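Local coordinates for phage-like element PBSX protein xkdH (Bacillus subtilis, PDB 3F3B) that is of unknown function but, encoded by the defective prophage-like element PBSX, is probably related to barrel-fold phage proteins, at residues A80-R83 against V84-I88. Residues are numbered along the deposited sequence; the frame is centred on the assembly and turned at random.
Sequences ADIR and VNDKI
Asp86, the last residue of a type II beta turn that leads the chain into strand 87-90 of the antiparallel sheet, turns its carboxylate back onto the backbone of Arg83, the first residue of the turn, while the guanidinium of Arg83 heads off to Asp81. With CG of buried Asp86 anti to its own carbonyl carbon (chi1 -92°), the carboxylate lies beside the backbone of Arg83, and Asp86 OD2 accepts the N-H of Arg83 N at 2.8 Å. The donor arrives from above the carboxylate plane, 55° out of it. The backbone bond of the turn, Asp86 N to Arg83 O, is weak and its geometry doubtful, so the bond from Arg83 N to Asp86 OD2 carries the link. Asp86 OD1 passes 3.4 Å from Arg83 CB and is hydrogen-bonded to His15 ND1, linking the turn to strand 9-19. The guanidinium of Arg83 makes no direct contact with this carboxylate, Arg83 NE being 5.2 Å from Asp86 OD1; from CG to NE the chain runs extended toward Asp81, two residues earlier. Asn85, at the third position of the turn, has the positive phi (78°) that a type II turn requires. Arg83 and Asp81 meet side-on in a two-pronged salt bridge, Arg83 NE 2.8 Å from Asp81 OD1 and Arg83 NH2 3.0 Å from Asp81 OD2, both oxygens approached on their syn sides, with Asp81 OD2 lying in the guanidinium plane.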
ATOM      1  N   ALA A  80      -4.030  14.158  -0.793  1.00 24.23           N
ATOM      2  CA  ALA A  80      -4.299  12.755  -0.491  1.00 23.75           C
ATOM      3  C   ALA A  80      -3.853  12.346   0.921  1.00 23.20           C
ATOM      4  O   ALA A  80      -2.845  12.831   1.426  1.00 22.02           O
ATOM      5  CB  ALA A  80      -3.617  11.870  -1.530  1.00 24.76           C
ATOM      6  N   ASP A  81      -4.617  11.446   1.542  1.00 22.66           N
ATOM      7  CA  ASP A  81      -4.327  10.933   2.890  1.00 22.94           C
ATOM      8  C   ASP A  81      -3.434   9.703   2.723  1.00 21.23           C
ATOM      9  O   ASP A  81      -3.923   8.602   2.463  1.00 21.31           O
ATOM     10  CB  ASP A  81      -5.631  10.528   3.586  1.00 23.16           C
ATOM     11  CG  ASP A  81      -5.440  10.154   5.056  1.00 24.20           C
ATOM     12  OD1 ASP A  81      -4.438   9.494   5.409  1.00 25.82           O
ATOM     13  OD2 ASP A  81      -6.321  10.506   5.869  1.00 26.21           O
ATOM     14  N   ILE A  82      -2.129   9.895   2.869  1.00 20.21           N
ATOM     15  CA  ILE A  82      -1.166   8.808   2.710  1.00 18.03           C
ATOM     16  C   ILE A  82      -0.572   8.409   4.052  1.00 18.12           C
ATOM     17  O   ILE A  82      -0.097   9.258   4.802  1.00 17.09           O
ATOM     18  CB  ILE A  82      -0.010   9.228   1.775  1.00 17.71           C
ATOM     19  CG1 ILE A  82      -0.571   9.753   0.442  1.00 17.64           C
ATOM     20  CG2 ILE A  82       0.937   8.065   1.570  1.00 15.47           C
ATOM     21  CD1 ILE A  82      -1.433   8.771  -0.320  1.00 16.52           C
ATOM     22  N   ARG A  83      -0.603   7.114   4.344  1.00 18.73           N
ATOM     23  CA  ARG A  83      -0.072   6.592   5.601  1.00 19.21           C
ATOM     24  C   ARG A  83       0.782   5.366   5.316  1.00 20.48           C
ATOM     25  O   ARG A  83       0.485   4.601   4.412  1.00 20.98           O
ATOM     26  CB  ARG A  83      -1.216   6.191   6.534  1.00 17.11           C
ATOM     27  CG  ARG A  83      -2.239   7.274   6.768  1.00 17.55           C
ATOM     28  CD  ARG A  83      -3.420   6.736   7.559  1.00 16.50           C
ATOM     29  NE  ARG A  83      -4.556   7.648   7.491  1.00 16.72           N
ATOM     30  CZ  ARG A  83      -5.744   7.411   8.033  1.00 16.73           C
ATOM     31  NH1 ARG A  83      -5.962   6.282   8.694  1.00 17.98           N
ATOM     32  NH2 ARG A  83      -6.724   8.297   7.895  1.00 17.82           N
ATOM     33  N   VAL A  84       1.846   5.167   6.081  1.00 24.06           N
ATOM     34  CA  VAL A  84       2.673   3.999   5.840  1.00 24.21           C
ATOM     35  C   VAL A  84       1.881   2.758   6.254  1.00 22.06           C
ATOM     36  O   VAL A  84       1.025   2.812   7.142  1.00 19.06           O
ATOM     37  CB  VAL A  84       4.022   4.083   6.596  1.00 27.02           C
ATOM     38  CG1 VAL A  84       4.737   2.751   6.548  1.00 26.26           C
ATOM     39  CG2 VAL A  84       4.899   5.147   5.946  1.00 28.05           C
ATOM     40  N   ASN A  85       2.164   1.653   5.574  1.00 20.21           N
ATOM     41  CA  ASN A  85       1.490   0.388   5.799  1.00 18.94           C
ATOM     42  C   ASN A  85       0.134   0.434   5.118  1.00 18.02           C
ATOM     43  O   ASN A  85      -0.703  -0.448   5.309  1.00 18.00           O
ATOM     44  CB  ASN A  85       1.353   0.092   7.291  1.00 20.86           C
ATOM     45  CG  ASN A  85       2.690  -0.153   7.950  1.00 22.41           C
ATOM     46  OD1 ASN A  85       3.463  -1.003   7.512  1.00 20.46           O
ATOM     47  ND2 ASN A  85       2.975   0.596   9.009  1.00 26.57           N
ATOM     48  N   ASP A  86      -0.084   1.479   4.325  1.00 15.22           N
ATOM     49  CA  ASP A  86      -1.321   1.596   3.571  1.00 15.79           C
ATOM     50  C   ASP A  86      -1.265   0.500   2.529  1.00 16.70           C
ATOM     51  O   ASP A  86      -0.174   0.123   2.090  1.00 17.60           O
ATOM     52  CB  ASP A  86      -1.388   2.911   2.794  1.00 15.15           C
ATOM     53  CG  ASP A  86      -2.054   4.010   3.556  1.00 17.55           C
ATOM     54  OD1 ASP A  86      -2.553   3.741   4.675  1.00 16.79           O
ATOM     55  OD2 ASP A  86      -2.074   5.142   3.024  1.00 12.27           O
ATOM     56  N   LYS A  87      -2.423  -0.010   2.130  1.00 17.98           N
ATOM     57  CA  LYS A  87      -2.464  -1.010   1.072  1.00 17.76           C
ATOM     58  C   LYS A  87      -3.061  -0.298  -0.133  1.00 17.91           C
ATOM     59  O   LYS A  87      -4.141   0.289  -0.036  1.00 18.62           O
ATOM     60  CB  LYS A  87      -3.356  -2.198   1.440  1.00 19.30           C
ATOM     61  CG  LYS A  87      -3.578  -3.166   0.267  1.00 19.50           C
ATOM     62  CD  LYS A  87      -4.312  -4.441   0.678  1.00 21.95           C
ATOM     63  CE  LYS A  87      -5.739  -4.160   1.126  1.00 22.76           C
ATOM     64  NZ  LYS A  87      -6.437  -5.410   1.514  1.00 21.00           N
ATOM     65  N   ILE A  88      -2.358  -0.310  -1.256  1.00 16.94           N
ATOM     66  CA  ILE A  88      -2.903   0.328  -2.440  1.00 18.39           C
ATOM     67  C   ILE A  88      -3.129  -0.743  -3.494  1.00 20.67           C
ATOM     68  O   ILE A  88      -2.336  -1.679  -3.629  1.00 19.48           O
ATOM     69  CB  ILE A  88      -1.971   1.430  -3.013  1.00 17.69           C
ATOM     70  CG1 ILE A  88      -0.740   0.796  -3.665  1.00 17.00           C
ATOM     71  CG2 ILE A  88      -1.573   2.405  -1.907  1.00 16.62           C
ATOM     72  CD1 ILE A  88       0.102   1.775  -4.466  1.00 14.13           C
TER